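Local atomic coordinates of ribonuclease E (Escherichia coli, PDB entry 5OHG), a protein that cleaves RNA internally as a single-strand endoribonuclease and, through its C-terminal region, serves as the scaffold of the bacterial RNA degradosome. Residues C[14-19]-C[24-29]. Residues are numbered along the deposited sequence; the frame is centred on the assembly and turned at random.
Sequences MPLTVA and ELASGK
Met14 and Leu25 meet tip to tip where the loop 14-19 folds back against the short helix 23-27, whose C-terminal end is closed by a Schellman motif. Met14 CG stands anti to the backbone N (chi1 -159°) and the chain runs on extended to SD; the bend at chi3 (129°) then turns the methyl onto the leucine. Met14 CE lies 3.5 Å from Leu25 CD2 and 3.8 Å from Leu25 CB, so it rests on both the branch and the root of that side chain. Leu16 crosses Leu25 obliquely, its CD1 4.2 Å from Leu25 CD2, and the same methyl is as far from Ala26 CB. Shortening Met14 to an alanine would remove SD and CE, and would probably open a gap over Leu25 CD2 and CB, with Leu16 CD1 still touching CD2. No hydrogen bond joins the two segments. A chain of another protein packs on Leu16, Ala19 and Ala26, so the contact is covered at an interface between chains. In the Schellman motif Lys29 N bonds to Glu24 O (2.9 Å) and Gly28 N, at a residue of positive phi (85°), bonds to Leu25 O. At the Ala19 end of the loop the contact is methyl against methyl, Ala19 CB to Ala26 CB at 3.6 Å.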
loop_
_atom_site.group_PDB
_atom_site.type_symbol
_atom_site.label_atom_id
_atom_site.label_comp_id
_atom_site.label_asym_id
_atom_site.label_seq_id
_atom_site.Cartn_x
_atom_site.Cartn_y
_atom_site.Cartn_z
ATOM N N MET C 14 15.753 10.552 -18.863
ATOM C CA MET C 14 14.307 10.353 -18.739
ATOM C C MET C 14 13.708 11.538 -17.986
ATOM O O MET C 14 13.288 11.418 -16.829
ATOM C CB MET C 14 14.012 9.024 -18.039
ATOM C CG MET C 14 12.622 8.435 -18.264
ATOM S SD MET C 14 12.535 6.746 -17.593
ATOM C CE MET C 14 11.051 6.810 -16.573
ATOM N N PRO C 15 13.667 12.713 -18.614
ATOM C CA PRO C 15 13.087 13.877 -17.932
ATOM C C PRO C 15 11.582 13.707 -17.796
ATOM O O PRO C 15 10.891 13.382 -18.766
ATOM C CB PRO C 15 13.445 15.044 -18.858
ATOM C CG PRO C 15 13.532 14.406 -20.223
ATOM C CD PRO C 15 14.133 13.049 -19.978
ATOM N N LEU C 16 11.078 13.896 -16.582
ATOM C CA LEU C 16 9.643 13.946 -16.345
ATOM C C LEU C 16 9.212 15.403 -16.233
ATOM O O LEU C 16 9.848 16.189 -15.523
ATOM C CB LEU C 16 9.271 13.177 -15.078
ATOM C CG LEU C 16 9.851 11.766 -14.943
ATOM C CD1 LEU C 16 9.521 11.192 -13.573
ATOM C CD2 LEU C 16 9.385 10.802 -16.057
ATOM N N THR C 17 8.146 15.769 -16.943
ATOM C CA THR C 17 7.602 17.115 -16.775
ATOM C C THR C 17 6.982 17.274 -15.391
ATOM O O THR C 17 7.213 18.279 -14.706
ATOM C CB THR C 17 6.570 17.415 -17.860
ATOM O OG1 THR C 17 5.488 16.480 -17.749
ATOM C CG2 THR C 17 7.203 17.302 -19.241
ATOM N N VAL C 18 6.188 16.284 -14.969
ATOM C CA VAL C 18 5.680 16.157 -13.607
ATOM C C VAL C 18 5.969 14.732 -13.143
ATOM O O VAL C 18 6.127 13.816 -13.957
ATOM C CB VAL C 18 4.164 16.474 -13.511
ATOM C CG1 VAL C 18 3.896 17.950 -13.814
ATOM C CG2 VAL C 18 3.351 15.575 -14.450
ATOM N N ALA C 19 6.041 14.542 -11.813
ATOM C CA ALA C 19 6.458 13.240 -11.296
ATOM C C ALA C 19 5.457 12.128 -11.598
ATOM O O ALA C 19 5.859 10.956 -11.641
ATOM C CB ALA C 19 6.706 13.287 -9.787
ATOM N N GLU C 24 7.100 5.539 -10.551
ATOM C CA GLU C 24 8.140 4.576 -10.185
ATOM C C GLU C 24 9.527 5.220 -10.213
ATOM O O GLU C 24 10.295 5.096 -9.248
ATOM C CB GLU C 24 8.070 3.363 -11.120
ATOM C CG GLU C 24 6.818 2.498 -10.919
ATOM C CD GLU C 24 5.574 3.091 -11.574
ATOM O OE1 GLU C 24 5.695 4.060 -12.367
ATOM O OE2 GLU C 24 4.468 2.578 -11.297
ATOM N N LEU C 25 9.847 5.947 -11.295
ATOM C CA LEU C 25 11.138 6.633 -11.383
ATOM C C LEU C 25 11.275 7.706 -10.303
ATOM O O LEU C 25 12.299 7.780 -9.602
ATOM C CB LEU C 25 11.326 7.249 -12.777
ATOM C CG LEU C 25 12.757 7.725 -13.090
ATOM C CD1 LEU C 25 13.701 6.549 -13.412
ATOM C CD2 LEU C 25 12.816 8.740 -14.203
ATOM N N ALA C 26 10.244 8.545 -10.148
ATOM C CA ALA C 26 10.307 9.668 -9.209
ATOM C C ALA C 26 10.405 9.193 -7.760
ATOM O O ALA C 26 11.155 9.770 -6.952
ATOM C CB ALA C 26 9.077 10.568 -9.402
ATOM N N SER C 27 9.649 8.151 -7.404
ATOM C CA SER C 27 9.729 7.627 -6.041
ATOM C C SER C 27 10.993 6.812 -5.787
ATOM O O SER C 27 11.313 6.544 -4.627
ATOM C CB SER C 27 8.491 6.780 -5.730
ATOM O OG SER C 27 8.567 6.262 -4.413
ATOM N N GLY C 28 11.728 6.429 -6.825
ATOM C CA GLY C 28 12.951 5.671 -6.630
ATOM C C GLY C 28 12.738 4.181 -6.489
ATOM O O GLY C 28 13.476 3.522 -5.749
ATOM N N LYS C 29 11.736 3.630 -7.161
ATOM C CA LYS C 29 11.509 2.192 -7.151
ATOM C C LYS C 29 12.094 1.501 -8.373
ATOM O O LYS C 29 12.159 0.268 -8.400
ATOM C CB LYS C 29 10.008 1.884 -7.057
ATOM C CG LYS C 29 9.363 2.394 -5.781
ATOM C CD LYS C 29 7.978 1.806 -5.584
ATOM C CE LYS C 29 7.401 2.195 -4.219
ATOM N NZ LYS C 29 7.199 3.663 -4.103
#